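Local coordinates for protein thiosulfate sulfurtransferase TUM1 (Saccharomyces cerevisiae, PDB 3UTN) that accepts persulfide sulfur from NFS1 and transfers it to UBA4 in the pathway that 2-thiolates the wobble uridine of tRNAs, at residues H93-D102 against R129-M137. Numbering follows the deposited sequence.
Sequences HMFPTKKVFD and RCAWTLGVM
F95 pushes its ring edge between W132 of helix 127-136 and M137 just after it. The edge turns to the face of W132 in an offset edge-to-face pair, centroids 5.0 Å apart and planes at 78°. V136 CG1 meets F95 CZ at 3.2 Å. M137 SD lies near the F95 ring plane, 3.4 Å from CE2, a Met-aromatic contact. M137 also packs on F101: its CB sits over one face of that ring, 3.3 Å from the centroid, a CH-pi contact. The chain of M137 bends at chi2 (-47°) and chi3 (-65°), which carries CE back to K98, 3.5 Å from CA. L134 CD2 touches the F101 edge, 3.5 Å from CZ.

At the other end, the R129 guanidinium packs between H93 O over one face and W132 CZ3, 3.4 Å above the guanidinium plane. D307 fixes this end, by a salt bridge to R129 NH1 and a hydrogen bond from F95 N. Loop 93-97 and the start of helix 98-107 thus pack on helix 127-136 in the first rhodanese domain. R129 reaches the domain interface, its side chain about 7 Å from that of C282, the persulfide-forming cysteine of the second domain in this tandem-rhodanese fold.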
ATOM      1  N   HIS A  93      -2.928 -10.885  -1.923  1.00 28.18           N
ATOM      2  CA  HIS A  93      -3.201  -9.526  -1.465  1.00 28.28           C
ATOM      3  C   HIS A  93      -4.194  -8.807  -2.304  1.00 28.14           C
ATOM      4  O   HIS A  93      -4.031  -7.624  -2.598  1.00 28.35           O
ATOM      5  CB  HIS A  93      -1.910  -8.733  -1.403  1.00 30.17           C
ATOM      6  CG  HIS A  93      -0.870  -9.371  -0.538  1.00 32.03           C
ATOM      7  ND1 HIS A  93      -1.091  -9.659   0.755  1.00 33.76           N
ATOM      8  CD2 HIS A  93       0.422  -9.787  -0.820  1.00 33.30           C
ATOM      9  CE1 HIS A  93       0.001 -10.231   1.276  1.00 33.92           C
ATOM     10  NE2 HIS A  93       0.930 -10.309   0.311  1.00 34.46           N
ATOM     11  N   MET A  94      -5.234  -9.525  -2.703  1.00 26.72           N
ATOM     12  CA  MET A  94      -6.282  -8.928  -3.484  1.00 26.99           C
ATOM     13  C   MET A  94      -7.172  -8.156  -2.556  1.00 26.00           C
ATOM     14  O   MET A  94      -7.451  -8.588  -1.439  1.00 26.18           O
ATOM     15  CB  MET A  94      -7.066  -9.978  -4.259  1.00 27.14           C
ATOM     16  CG  MET A  94      -6.250 -10.585  -5.385  1.00 28.13           C
ATOM     17  SD  MET A  94      -5.426  -9.326  -6.372  1.00 28.60           S
ATOM     18  CE  MET A  94      -6.839  -8.597  -7.203  1.00 27.46           C
ATOM     19  N   PHE A  95      -7.598  -7.000  -3.029  1.00 25.93           N
ATOM     20  CA  PHE A  95      -8.390  -6.103  -2.235  1.00 25.47           C
ATOM     21  C   PHE A  95      -9.546  -6.846  -1.597  1.00 25.99           C
ATOM     22  O   PHE A  95     -10.199  -7.655  -2.260  1.00 26.29           O
ATOM     23  CB  PHE A  95      -8.918  -4.977  -3.096  1.00 25.61           C
ATOM     24  CG  PHE A  95      -9.298  -3.781  -2.310  1.00 25.65           C
ATOM     25  CD1 PHE A  95      -8.320  -2.905  -1.866  1.00 25.02           C
ATOM     26  CD2 PHE A  95     -10.618  -3.551  -1.972  1.00 25.58           C
ATOM     27  CE1 PHE A  95      -8.659  -1.800  -1.119  1.00 25.51           C
ATOM     28  CE2 PHE A  95     -10.962  -2.450  -1.219  1.00 25.78           C
ATOM     29  CZ  PHE A  95      -9.985  -1.579  -0.786  1.00 25.81           C
ATOM     30  N   PRO A  96      -9.793  -6.595  -0.302  1.00 26.05           N
ATOM     31  CA  PRO A  96     -10.862  -7.343   0.331  1.00 26.41           C
ATOM     32  C   PRO A  96     -12.213  -6.976  -0.242  1.00 27.33           C
ATOM     33  O   PRO A  96     -12.394  -5.884  -0.783  1.00 27.04           O
ATOM     34  CB  PRO A  96     -10.781  -6.908   1.798  1.00 26.03           C
ATOM     35  CG  PRO A  96     -10.116  -5.579   1.765  1.00 25.80           C
ATOM     36  CD  PRO A  96      -9.120  -5.691   0.647  1.00 25.91           C
ATOM     37  N   THR A  97     -13.150  -7.903  -0.131  1.00 27.98           N
ATOM     38  CA  THR A  97     -14.535  -7.605  -0.403  1.00 29.03           C
ATOM     39  C   THR A  97     -15.018  -6.649   0.673  1.00 29.31           C
ATOM     40  O   THR A  97     -14.459  -6.596   1.782  1.00 28.93           O
ATOM     41  CB  THR A  97     -15.399  -8.875  -0.355  1.00 29.81           C
ATOM     42  OG1 THR A  97     -15.360  -9.418   0.969  1.00 30.47           O
ATOM     43  CG2 THR A  97     -14.889  -9.918  -1.344  1.00 29.94           C
ATOM     44  N   LYS A  98     -16.050  -5.887   0.335  1.00 29.57           N
ATOM     45  CA  LYS A  98     -16.720  -5.012   1.275  1.00 30.69           C
ATOM     46  C   LYS A  98     -16.981  -5.734   2.594  1.00 30.71           C
ATOM     47  O   LYS A  98     -16.700  -5.192   3.665  1.00 28.68           O
ATOM     48  CB  LYS A  98     -18.033  -4.528   0.671  1.00 32.64           C
ATOM     49  CG  LYS A  98     -18.715  -3.413   1.437  1.00 34.61           C
ATOM     50  CD  LYS A  98     -20.178  -3.326   1.030  1.00 36.05           C
ATOM     51  CE  LYS A  98     -20.860  -2.136   1.680  1.00 36.61           C
ATOM     52  NZ  LYS A  98     -20.694  -2.159   3.158  1.00 38.29           N
ATOM     53  N   LYS A  99     -17.493  -6.963   2.504  1.00 30.72           N
ATOM     54  CA  LYS A  99     -17.854  -7.742   3.685  1.00 31.46           C
ATOM     55  C   LYS A  99     -16.640  -8.114   4.529  1.00 29.45           C
ATOM     56  O   LYS A  99     -16.624  -7.861   5.728  1.00 28.96           O
ATOM     57  CB  LYS A  99     -18.658  -8.990   3.306  1.00 33.86           C
ATOM     58  CG  LYS A  99     -18.725 -10.037   4.409  1.00 36.09           C
ATOM     59  CD  LYS A  99     -19.960 -10.915   4.310  1.00 38.44           C
ATOM     60  CE  LYS A  99     -21.021 -10.479   5.310  1.00 40.28           C
ATOM     61  NZ  LYS A  99     -20.595 -10.738   6.716  1.00 40.86           N
ATOM     62  N   VAL A 100     -15.627  -8.705   3.904  1.00 28.51           N
ATOM     63  CA  VAL A 100     -14.390  -9.027   4.608  1.00 27.76           C
ATOM     64  C   VAL A 100     -13.846  -7.759   5.257  1.00 26.25           C
ATOM     65  O   VAL A 100     -13.478  -7.765   6.424  1.00 26.09           O
ATOM     66  CB  VAL A 100     -13.351  -9.689   3.679  1.00 27.51           C
ATOM     67  CG1 VAL A 100     -11.950  -9.630   4.276  1.00 27.38           C
ATOM     68  CG2 VAL A 100     -13.746 -11.134   3.410  1.00 28.07           C
ATOM     69  N   PHE A 101     -13.843  -6.661   4.511  1.00 25.69           N
ATOM     70  CA  PHE A 101     -13.358  -5.417   5.061  1.00 25.69           C
ATOM     71  C   PHE A 101     -14.180  -4.953   6.254  1.00 25.44           C
ATOM     72  O   PHE A 101     -13.633  -4.695   7.316  1.00 24.51           O
ATOM     73  CB  PHE A 101     -13.323  -4.315   4.024  1.00 25.59           C
ATOM     74  CG  PHE A 101     -12.827  -3.026   4.577  1.00 25.56           C
ATOM     75  CD1 PHE A 101     -11.461  -2.814   4.735  1.00 25.21           C
ATOM     76  CD2 PHE A 101     -13.721  -2.041   4.990  1.00 24.91           C
ATOM     77  CE1 PHE A 101     -10.994  -1.626   5.262  1.00 24.72           C
ATOM     78  CE2 PHE A 101     -13.256  -0.852   5.516  1.00 24.64           C
ATOM     79  CZ  PHE A 101     -11.890  -0.646   5.654  1.00 24.67           C
ATOM     80  N   ASP A 102     -15.492  -4.842   6.066  1.00 26.72           N
ATOM     81  CA  ASP A 102     -16.383  -4.395   7.127  1.00 27.90           C
ATOM     82  C   ASP A 102     -16.291  -5.294   8.340  1.00 27.50           C
ATOM     83  O   ASP A 102     -16.221  -4.809   9.465  1.00 28.34           O
ATOM     84  CB  ASP A 102     -17.821  -4.333   6.628  1.00 29.83           C
ATOM     85  CG  ASP A 102     -18.033  -3.224   5.639  1.00 31.61           C
ATOM     86  OD1 ASP A 102     -17.115  -2.384   5.486  1.00 32.31           O
ATOM     87  OD2 ASP A 102     -19.107  -3.193   5.007  1.00 33.52           O
ATOM     88  N   ARG A 129      -0.639   0.046   1.674  1.00 18.33           N
ATOM     89  CA  ARG A 129      -1.672  -0.856   1.208  1.00 19.03           C
ATOM     90  C   ARG A 129      -2.864  -0.783   2.138  1.00 18.60           C
ATOM     91  O   ARG A 129      -4.003  -0.678   1.699  1.00 18.61           O
ATOM     92  CB  ARG A 129      -1.146  -2.285   1.190  1.00 19.88           C
ATOM     93  CG  ARG A 129      -2.226  -3.312   0.949  1.00 20.54           C
ATOM     94  CD  ARG A 129      -2.571  -3.328  -0.521  1.00 21.37           C
ATOM     95  NE  ARG A 129      -3.744  -4.136  -0.785  1.00 21.84           N
ATOM     96  CZ  ARG A 129      -4.092  -4.551  -1.992  1.00 22.61           C
ATOM     97  NH1 ARG A 129      -3.342  -4.244  -3.036  1.00 22.99           N
ATOM     98  NH2 ARG A 129      -5.184  -5.281  -2.153  1.00 23.05           N
ATOM     99  N   CYS A 130      -2.580  -0.848   3.430  1.00 18.60           N
ATOM    100  CA  CYS A 130      -3.614  -0.812   4.429  1.00 18.69           C
ATOM    101  C   CYS A 130      -4.326   0.534   4.477  1.00 18.10           C
ATOM    102  O   CYS A 130      -5.550   0.587   4.443  1.00 17.34           O
ATOM    103  CB  CYS A 130      -3.032  -1.122   5.788  1.00 19.11           C
ATOM    104  SG  CYS A 130      -4.237  -0.803   7.071  1.00 20.74           S
ATOM    105  N   ALA A 131      -3.559   1.617   4.566  1.00 17.83           N
ATOM    106  CA  ALA A 131      -4.140   2.956   4.591  1.00 17.99           C
ATOM    107  C   ALA A 131      -5.011   3.116   3.362  1.00 18.25           C
ATOM    108  O   ALA A 131      -6.143   3.589   3.424  1.00 18.79           O
ATOM    109  CB  ALA A 131      -3.051   4.012   4.608  1.00 17.93           C
ATOM    110  N   TRP A 132      -4.469   2.676   2.243  1.00 18.30           N
ATOM    111  CA  TRP A 132      -5.157   2.761   0.991  1.00 19.25           C
ATOM    112  C   TRP A 132      -6.403   1.929   1.000  1.00 19.45           C
ATOM    113  O   TRP A 132      -7.445   2.397   0.585  1.00 19.49           O
ATOM    114  CB  TRP A 132      -4.210   2.339  -0.086  1.00 19.82           C
ATOM    115  CG  TRP A 132      -4.827   2.162  -1.418  1.00 20.78           C
ATOM    116  CD1 TRP A 132      -5.184   3.144  -2.331  1.00 21.04           C
ATOM    117  CD2 TRP A 132      -5.143   0.903  -2.056  1.00 20.91           C
ATOM    118  NE1 TRP A 132      -5.696   2.581  -3.462  1.00 21.44           N
ATOM    119  CE2 TRP A 132      -5.699   1.239  -3.363  1.00 21.27           C
ATOM    120  CE3 TRP A 132      -5.037  -0.425  -1.686  1.00 21.04           C
ATOM    121  CZ2 TRP A 132      -6.121   0.272  -4.244  1.00 21.19           C
ATOM    122  CZ3 TRP A 132      -5.461  -1.395  -2.589  1.00 21.15           C
ATOM    123  CH2 TRP A 132      -5.997  -1.051  -3.832  1.00 21.14           C
ATOM    124  N   THR A 133      -6.305   0.705   1.505  1.00 19.64           N
ATOM    125  CA  THR A 133      -7.469  -0.171   1.631  1.00 20.52           C
ATOM    126  C   THR A 133      -8.560   0.486   2.465  1.00 20.54           C
ATOM    127  O   THR A 133      -9.722   0.523   2.065  1.00 21.11           O
ATOM    128  CB  THR A 133      -7.080  -1.514   2.255  1.00 20.27           C
ATOM    129  OG1 THR A 133      -6.106  -2.136   1.420  1.00 20.96           O
ATOM    130  CG2 THR A 133      -8.299  -2.430   2.390  1.00 20.95           C
ATOM    131  N   LEU A 134      -8.174   1.001   3.624  1.00 20.53           N
ATOM    132  CA  LEU A 134      -9.088   1.739   4.476  1.00 21.06           C
ATOM    133  C   LEU A 134      -9.719   2.882   3.713  1.00 21.32           C
ATOM    134  O   LEU A 134     -10.933   3.035   3.710  1.00 20.93           O
ATOM    135  CB  LEU A 134      -8.352   2.274   5.697  1.00 20.66           C
ATOM    136  CG  LEU A 134      -7.820   1.180   6.613  1.00 20.63           C
ATOM    137  CD1 LEU A 134      -6.908   1.806   7.644  1.00 20.81           C
ATOM    138  CD2 LEU A 134      -8.966   0.429   7.274  1.00 20.80           C
ATOM    139  N   GLY A 135      -8.875   3.668   3.056  1.00 21.89           N
ATOM    140  CA  GLY A 135      -9.327   4.783   2.240  1.00 22.72           C
ATOM    141  C   GLY A 135     -10.212   4.324   1.106  1.00 23.11           C
ATOM    142  O   GLY A 135     -11.283   4.879   0.898  1.00 23.78           O
ATOM    143  N   VAL A 136      -9.777   3.298   0.378  1.00 23.16           N
ATOM    144  CA  VAL A 136     -10.552   2.805  -0.754  1.00 23.82           C
ATOM    145  C   VAL A 136     -11.909   2.343  -0.268  1.00 24.33           C
ATOM    146  O   VAL A 136     -12.917   2.584  -0.912  1.00 24.94           O
ATOM    147  CB  VAL A 136      -9.844   1.675  -1.513  1.00 23.68           C
ATOM    148  CG1 VAL A 136     -10.778   1.035  -2.530  1.00 24.26           C
ATOM    149  CG2 VAL A 136      -8.623   2.218  -2.221  1.00 23.21           C
ATOM    150  N   MET A 137     -11.919   1.712   0.898  1.00 24.13           N
ATOM    151  CA  MET A 137     -13.149   1.246   1.489  1.00 25.61           C
ATOM    152  C   MET A 137     -13.931   2.372   2.133  1.00 25.55           C
ATOM    153  O   MET A 137     -14.869   2.130   2.883  1.00 26.83           O
ATOM    154  CB  MET A 137     -12.862   0.139   2.489  1.00 26.37           C
ATOM    155  CG  MET A 137     -12.528  -1.184   1.833  1.00 28.52           C
ATOM    156  SD  MET A 137     -13.699  -1.601   0.529  1.00 31.50           S
ATOM    157  CE  MET A 137     -15.222  -1.812   1.447  1.00 32.07           C
TER
HETATM  158  O   HOH W   1      -5.143  -7.085   0.230  1.00 40.74           O